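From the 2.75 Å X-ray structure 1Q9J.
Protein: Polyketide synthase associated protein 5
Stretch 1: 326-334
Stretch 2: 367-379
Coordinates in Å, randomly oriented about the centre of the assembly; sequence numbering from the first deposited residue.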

ATOM      1  N   HIS A 326     -13.687  -1.831  -1.275  1.00 60.50           N
ATOM      2  CA  HIS A 326     -12.267  -2.116  -1.477  1.00 58.87           C
ATOM      3  C   HIS A 326     -11.480  -0.988  -0.825  1.00 56.71           C
ATOM      4  O   HIS A 326     -12.015   0.094  -0.584  1.00 54.88           O
ATOM      5  CB  HIS A 326     -11.921  -2.209  -2.972  1.00 62.72           C
ATOM      6  CG  HIS A 326     -12.270  -0.982  -3.758  1.00 63.55           C
ATOM      7  ND1 HIS A 326     -13.572  -0.595  -3.993  1.00 61.05           N
ATOM      8  CD2 HIS A 326     -11.488  -0.053  -4.357  1.00 61.91           C
ATOM      9  CE1 HIS A 326     -13.577   0.520  -4.702  1.00 63.59           C
ATOM     10  NE2 HIS A 326     -12.325   0.872  -4.936  1.00 62.82           N
ATOM     11  N   PHE A 327     -10.207  -1.224  -0.554  1.00 59.27           N
ATOM     12  CA  PHE A 327      -9.417  -0.188   0.086  1.00 61.34           C
ATOM     13  C   PHE A 327      -9.041   0.946  -0.864  1.00 63.90           C
ATOM     14  O   PHE A 327      -8.509   1.965  -0.435  1.00 65.53           O
ATOM     15  CB  PHE A 327      -8.168  -0.797   0.728  1.00 60.49           C
ATOM     16  CG  PHE A 327      -7.507   0.100   1.750  1.00 63.08           C
ATOM     17  CD1 PHE A 327      -8.259   0.755   2.730  1.00 61.94           C
ATOM     18  CD2 PHE A 327      -6.125   0.254   1.761  1.00 65.02           C
ATOM     19  CE1 PHE A 327      -7.638   1.548   3.710  1.00 60.59           C
ATOM     20  CE2 PHE A 327      -5.502   1.043   2.739  1.00 63.77           C
ATOM     21  CZ  PHE A 327      -6.263   1.689   3.716  1.00 57.50           C
ATOM     22  N   GLY A 328      -9.315   0.785  -2.152  1.00 64.33           N
ATOM     23  CA  GLY A 328      -9.000   1.865  -3.063  1.00 66.97           C
ATOM     24  C   GLY A 328      -9.768   3.124  -2.670  1.00 66.50           C
ATOM     25  O   GLY A 328      -9.317   4.246  -2.919  1.00 68.22           O
ATOM     26  N   THR A 329     -10.932   2.938  -2.050  1.00 65.56           N
ATOM     27  CA  THR A 329     -11.777   4.058  -1.631  1.00 66.75           C
ATOM     28  C   THR A 329     -11.014   5.099  -0.805  1.00 63.97           C
ATOM     29  O   THR A 329     -11.443   6.247  -0.675  1.00 61.42           O
ATOM     30  CB  THR A 329     -12.993   3.570  -0.794  1.00 69.88           C
ATOM     31  OG1 THR A 329     -12.543   3.007   0.449  1.00 73.65           O
ATOM     32  CG2 THR A 329     -13.781   2.519  -1.558  1.00 73.91           C
ATOM     33  N   ALA A 330      -9.882   4.684  -0.249  1.00 61.13           N
ATOM     34  CA  ALA A 330      -9.053   5.568   0.556  1.00 60.33           C
ATOM     35  C   ALA A 330      -8.697   6.837  -0.203  1.00 63.08           C
ATOM     36  O   ALA A 330      -8.645   7.910   0.384  1.00 66.67           O
ATOM     37  CB  ALA A 330      -7.782   4.845   0.975  1.00 54.10           C
ATOM     38  N   PHE A 331      -8.451   6.706  -1.504  1.00 66.60           N
ATOM     39  CA  PHE A 331      -8.090   7.839  -2.342  1.00 67.22           C
ATOM     40  C   PHE A 331      -9.274   8.725  -2.677  1.00 70.01           C
ATOM     41  O   PHE A 331      -9.175   9.616  -3.511  1.00 71.61           O
ATOM     42  CB  PHE A 331      -7.436   7.357  -3.636  1.00 65.10           C
ATOM     43  CG  PHE A 331      -6.083   6.762  -3.434  1.00 63.79           C
ATOM     44  CD1 PHE A 331      -5.938   5.414  -3.138  1.00 65.24           C
ATOM     45  CD2 PHE A 331      -4.953   7.559  -3.504  1.00 62.74           C
ATOM     46  CE1 PHE A 331      -4.676   4.864  -2.912  1.00 64.10           C
ATOM     47  CE2 PHE A 331      -3.687   7.023  -3.280  1.00 61.26           C
ATOM     48  CZ  PHE A 331      -3.551   5.672  -2.984  1.00 64.15           C
ATOM     49  N   GLU A 332     -10.402   8.477  -2.034  1.00 74.48           N
ATOM     50  CA  GLU A 332     -11.572   9.294  -2.274  1.00 77.39           C
ATOM     51  C   GLU A 332     -11.903  10.063  -1.004  1.00 79.56           C
ATOM     52  O   GLU A 332     -13.028  10.518  -0.819  1.00 80.88           O
ATOM     53  CB  GLU A 332     -12.739   8.410  -2.687  1.00 77.37           C
ATOM     54  CG  GLU A 332     -12.457   7.638  -3.946  1.00 80.99           C
ATOM     55  CD  GLU A 332     -13.584   6.708  -4.310  1.00 83.47           C
ATOM     56  OE1 GLU A 332     -13.870   5.786  -3.523  1.00 88.31           O
ATOM     57  OE2 GLU A 332     -14.193   6.900  -5.380  1.00 86.78           O
ATOM     58  N   GLY A 333     -10.908  10.189  -0.129  1.00 82.34           N
ATOM     59  CA  GLY A 333     -11.082  10.900   1.122  1.00 85.92           C
ATOM     60  C   GLY A 333     -12.346  10.532   1.873  1.00 89.52           C
ATOM     61  O   GLY A 333     -12.721   9.358   1.929  1.00 90.64           O
ATOM     62  N   THR A 334     -13.000  11.543   2.445  1.00 90.75           N
ATOM     63  CA  THR A 334     -14.235  11.360   3.209  1.00 92.00           C
ATOM     64  C   THR A 334     -15.444  11.777   2.380  1.00 93.81           C
ATOM     65  O   THR A 334     -15.453  12.847   1.781  1.00 94.24           O
ATOM     66  CB  THR A 334     -14.227  12.205   4.504  1.00 91.36           C
ATOM     67  OG1 THR A 334     -13.153  11.788   5.360  1.00 88.37           O
ATOM     68  CG2 THR A 334     -15.554  12.054   5.238  1.00 93.32           C
ATOM     69  N   GLN A 367       6.078   5.651  -1.232  1.00 66.75           N
ATOM     70  CA  GLN A 367       5.382   6.905  -1.439  1.00 66.26           C
ATOM     71  C   GLN A 367       4.457   6.793  -2.630  1.00 66.43           C
ATOM     72  O   GLN A 367       4.667   5.971  -3.515  1.00 69.53           O
ATOM     73  CB  GLN A 367       6.392   8.028  -1.672  1.00 64.83           C
ATOM     74  CG  GLN A 367       5.774   9.396  -1.897  1.00 58.65           C
ATOM     75  CD  GLN A 367       6.823  10.493  -2.031  1.00 58.38           C
ATOM     76  OE1 GLN A 367       6.497  11.681  -2.009  1.00 51.15           O
ATOM     77  NE2 GLN A 367       8.090  10.094  -2.175  1.00 52.97           N
ATOM     78  N   PHE A 368       3.428   7.625  -2.637  1.00 64.94           N
ATOM     79  CA  PHE A 368       2.468   7.637  -3.723  1.00 65.22           C
ATOM     80  C   PHE A 368       2.724   8.835  -4.629  1.00 67.68           C
ATOM     81  O   PHE A 368       3.417   9.783  -4.246  1.00 69.02           O
ATOM     82  CB  PHE A 368       1.047   7.725  -3.172  1.00 63.73           C
ATOM     83  CG  PHE A 368       0.666   6.574  -2.281  1.00 67.12           C
ATOM     84  CD1 PHE A 368       0.163   6.808  -1.006  1.00 65.93           C
ATOM     85  CD2 PHE A 368       0.800   5.257  -2.717  1.00 68.18           C
ATOM     86  CE1 PHE A 368      -0.198   5.753  -0.181  1.00 62.84           C
ATOM     87  CE2 PHE A 368       0.439   4.195  -1.893  1.00 66.33           C
ATOM     88  CZ  PHE A 368      -0.060   4.446  -0.623  1.00 64.04           C
ATOM     89  N   TYR A 369       2.165   8.787  -5.834  1.00 69.58           N
ATOM     90  CA  TYR A 369       2.295   9.886  -6.783  1.00 69.03           C
ATOM     91  C   TYR A 369       0.986  10.139  -7.492  1.00 71.37           C
ATOM     92  O   TYR A 369       0.981  10.324  -8.697  1.00 74.29           O
ATOM     93  CB  TYR A 369       3.358   9.596  -7.835  1.00 65.56           C
ATOM     94  CG  TYR A 369       4.769   9.804  -7.355  1.00 70.56           C
ATOM     95  CD1 TYR A 369       5.365   8.905  -6.469  1.00 72.48           C
ATOM     96  CD2 TYR A 369       5.525  10.893  -7.801  1.00 70.04           C
ATOM     97  CE1 TYR A 369       6.682   9.083  -6.044  1.00 74.66           C
ATOM     98  CE2 TYR A 369       6.840  11.079  -7.382  1.00 71.22           C
ATOM     99  CZ  TYR A 369       7.410  10.170  -6.506  1.00 72.35           C
ATOM    100  OH  TYR A 369       8.708  10.325  -6.092  1.00 72.86           O
ATOM    101  N   CYS A 370      -0.125  10.132  -6.767  1.00 71.91           N
ATOM    102  CA  CYS A 370      -1.392  10.402  -7.419  1.00 74.72           C
ATOM    103  C   CYS A 370      -1.391  11.840  -7.954  1.00 75.89           C
ATOM    104  O   CYS A 370      -0.532  12.652  -7.589  1.00 72.27           O
ATOM    105  CB  CYS A 370      -2.541  10.180  -6.443  1.00 77.98           C
ATOM    106  SG  CYS A 370      -2.286  10.894  -4.824  1.00 88.32           S
ATOM    107  N   SER A 371      -2.339  12.153  -8.832  1.00 78.85           N
ATOM    108  CA  SER A 371      -2.399  13.495  -9.397  1.00 83.24           C
ATOM    109  C   SER A 371      -2.827  14.515  -8.340  1.00 84.84           C
ATOM    110  O   SER A 371      -3.635  14.210  -7.468  1.00 84.20           O
ATOM    111  CB  SER A 371      -3.354  13.531 -10.606  1.00 82.29           C
ATOM    112  OG  SER A 371      -4.691  13.248 -10.233  1.00 82.86           O
ATOM    113  N   ILE A 372      -2.261  15.721  -8.418  1.00 87.91           N
ATOM    114  CA  ILE A 372      -2.558  16.815  -7.486  1.00 87.73           C
ATOM    115  C   ILE A 372      -4.041  16.843  -7.119  1.00 86.88           C
ATOM    116  O   ILE A 372      -4.886  16.373  -7.881  1.00 87.54           O
ATOM    117  CB  ILE A 372      -2.153  18.205  -8.107  1.00 88.72           C
ATOM    118  CG1 ILE A 372      -0.647  18.443  -7.947  1.00 86.72           C
ATOM    119  CG2 ILE A 372      -2.936  19.345  -7.460  1.00 87.58           C
ATOM    120  CD1 ILE A 372      -0.196  18.728  -6.513  1.00 85.23           C
ATOM    121  N   SER A 373      -4.343  17.381  -5.944  1.00 83.71           N
ATOM    122  CA  SER A 373      -5.714  17.501  -5.471  1.00 82.10           C
ATOM    123  C   SER A 373      -6.319  16.192  -4.990  1.00 82.50           C
ATOM    124  O   SER A 373      -7.540  16.090  -4.848  1.00 83.83           O
ATOM    125  CB  SER A 373      -6.613  18.107  -6.554  1.00 79.06           C
ATOM    126  OG  SER A 373      -7.039  17.129  -7.471  1.00 76.10           O
ATOM    127  N   VAL A 374      -5.477  15.193  -4.739  1.00 83.06           N
ATOM    128  CA  VAL A 374      -5.969  13.912  -4.243  1.00 81.94           C
ATOM    129  C   VAL A 374      -6.131  14.014  -2.735  1.00 80.11           C
ATOM    130  O   VAL A 374      -5.154  14.196  -2.004  1.00 79.43           O
ATOM    131  CB  VAL A 374      -4.997  12.744  -4.555  1.00 82.25           C
ATOM    132  CG1 VAL A 374      -5.450  11.484  -3.830  1.00 81.81           C
ATOM    133  CG2 VAL A 374      -4.980  12.467  -6.037  1.00 87.21           C
ATOM    134  N   PRO A 375      -7.375  13.919  -2.251  1.00 77.63           N
ATOM    135  CA  PRO A 375      -7.660  14.000  -0.819  1.00 76.95           C
ATOM    136  C   PRO A 375      -7.196  12.721  -0.141  1.00 73.41           C
ATOM    137  O   PRO A 375      -8.001  11.938   0.358  1.00 73.87           O
ATOM    138  CB  PRO A 375      -9.176  14.151  -0.783  1.00 79.81           C
ATOM    139  CG  PRO A 375      -9.606  13.330  -1.963  1.00 78.41           C
ATOM    140  CD  PRO A 375      -8.619  13.753  -3.024  1.00 78.33           C
ATOM    141  N   LEU A 376      -5.891  12.511  -0.130  1.00 67.23           N
ATOM    142  CA  LEU A 376      -5.364  11.313   0.470  1.00 65.42           C
ATOM    143  C   LEU A 376      -4.870  11.532   1.882  1.00 66.91           C
ATOM    144  O   LEU A 376      -3.725  11.930   2.097  1.00 67.58           O
ATOM    145  CB  LEU A 376      -4.229  10.748  -0.383  1.00 62.31           C
ATOM    146  CG  LEU A 376      -3.606   9.447   0.137  1.00 60.54           C
ATOM    147  CD1 LEU A 376      -4.646   8.348   0.064  1.00 60.91           C
ATOM    148  CD2 LEU A 376      -2.386   9.084  -0.678  1.00 59.49           C
ATOM    149  N   ASP A 377      -5.735  11.296   2.856  1.00 65.38           N
ATOM    150  CA  ASP A 377      -5.306  11.441   4.236  1.00 63.15           C
ATOM    151  C   ASP A 377      -5.105  10.008   4.724  1.00 60.52           C
ATOM    152  O   ASP A 377      -6.072   9.316   5.026  1.00 60.99           O
ATOM    153  CB  ASP A 377      -6.382  12.133   5.069  1.00 62.73           C
ATOM    154  CG  ASP A 377      -5.792  12.992   6.153  1.00 64.79           C
ATOM    155  OD1 ASP A 377      -4.798  12.536   6.777  1.00 61.86           O
ATOM    156  OD2 ASP A 377      -6.317  14.114   6.374  1.00 67.44           O
ATOM    157  N   LEU A 378      -3.859   9.557   4.805  1.00 55.96           N
ATOM    158  CA  LEU A 378      -3.625   8.184   5.219  1.00 53.40           C
ATOM    159  C   LEU A 378      -2.458   7.938   6.175  1.00 53.00           C
ATOM    160  O   LEU A 378      -1.409   8.563   6.055  1.00 54.71           O
ATOM    161  CB  LEU A 378      -3.452   7.312   3.969  1.00 55.29           C
ATOM    162  CG  LEU A 378      -3.021   5.849   4.165  1.00 56.41           C
ATOM    163  CD1 LEU A 378      -4.197   4.908   3.987  1.00 54.11           C
ATOM    164  CD2 LEU A 378      -1.938   5.529   3.175  1.00 50.34           C
ATOM    165  N   TYR A 379      -2.651   7.021   7.128  1.00 52.02           N
ATOM    166  CA  TYR A 379      -1.608   6.655   8.092  1.00 49.64           C
ATOM    167  C   TYR A 379      -1.063   5.285   7.663  1.00 48.95           C
ATOM    168  O   TYR A 379      -1.708   4.562   6.908  1.00 45.48           O
ATOM    169  CB  TYR A 379      -2.172   6.548   9.518  1.00 51.29           C
ATOM    170  CG  TYR A 379      -2.462   7.866  10.209  1.00 52.86           C
ATOM    171  CD1 TYR A 379      -3.731   8.441  10.155  1.00 52.14           C
ATOM    172  CD2 TYR A 379      -1.462   8.537  10.920  1.00 53.77           C
ATOM    173  CE1 TYR A 379      -3.999   9.647  10.792  1.00 53.64           C
ATOM    174  CE2 TYR A 379      -1.716   9.746  11.559  1.00 51.98           C
ATOM    175  CZ  TYR A 379      -2.991  10.295  11.494  1.00 55.76           C
ATOM    176  OH  TYR A 379      -3.263  11.486  12.136  1.00 58.45           O
TER

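The two stretches meet through a small, mainly apolar contact, centred on the ring of Phe331 and held by van der Waals packing without a single hydrogen bond between them. It buries 380 Å², both sides summed, and Phe331 alone has 115 Å² covered by the second stretch.

Stretch 1 supplies a short 3-10 segment, residues 327-331, whose turns are held by its own backbone bonds: Phe331 N donates to Gly328 O (3.0 Å) and Glu332 N to Thr329 O (2.8 Å). At its start, Thr329 OG1 donates to His326 O at 3.1 Å. Stretch 2 is an irregular connection between two strands, and its loop passes close to the end of the segment, with the CA atoms of Phe331 and Leu376 5.2 Å apart and those of Gly333 and Pro375 5.0 Å apart. Within this loop Leu376 N bonds to Val374 O at 2.6 Å, a local turn.

The CA-to-CB bond of Phe331 points sideways, but with chi1 in the m well the ring extends to the second stretch and is contacted from several directions. Leu376 covers one face: Leu376 CD1 lies 3.9 Å from the centroid of the Phe331 ring and 22° off the normal, a CH-pi contact in which weakly polarised C-H groups meet the pi cloud. The other methyl of the same residue is also close, with Leu376 CD2 3.6 Å from Phe331 CE2. Near the ring plane, Val374 CG1 approaches Phe331 CD2 at 4.0 Å and Cys370 SG approaches Phe331 CE2 at 4.4 Å. Further out, the edge of Phe331 is directed at the face of Phe368, with centroids 5.5 Å apart and planes at 74°; this edge-to-face arrangement sets the slightly positive ring hydrogens against the electron-rich face.

A smaller apolar contact lies at the start of the 3-10 segment, where Phe327 CZ meets Leu378 CD1 at 3.8 Å. The CA-to-CB bond of Leu378 points toward the first stretch from the beginning of the second strand.

At the end of the segment and just after it, backbone and proline ring come together. Pro375 CG lies 4.0 Å from Phe331 O, and Gly333 CA comes within 3.3 Å of Pro375 O. Gly333 N is 3.4 Å from Pro375 O, but the angle is too poor for a hydrogen bond. The absence of a side chain at Gly333 permits this approach: an ideal CB would sit a tight 3.1 Å from Pro375 CB, and the positive phi of 47° independently favours glycine.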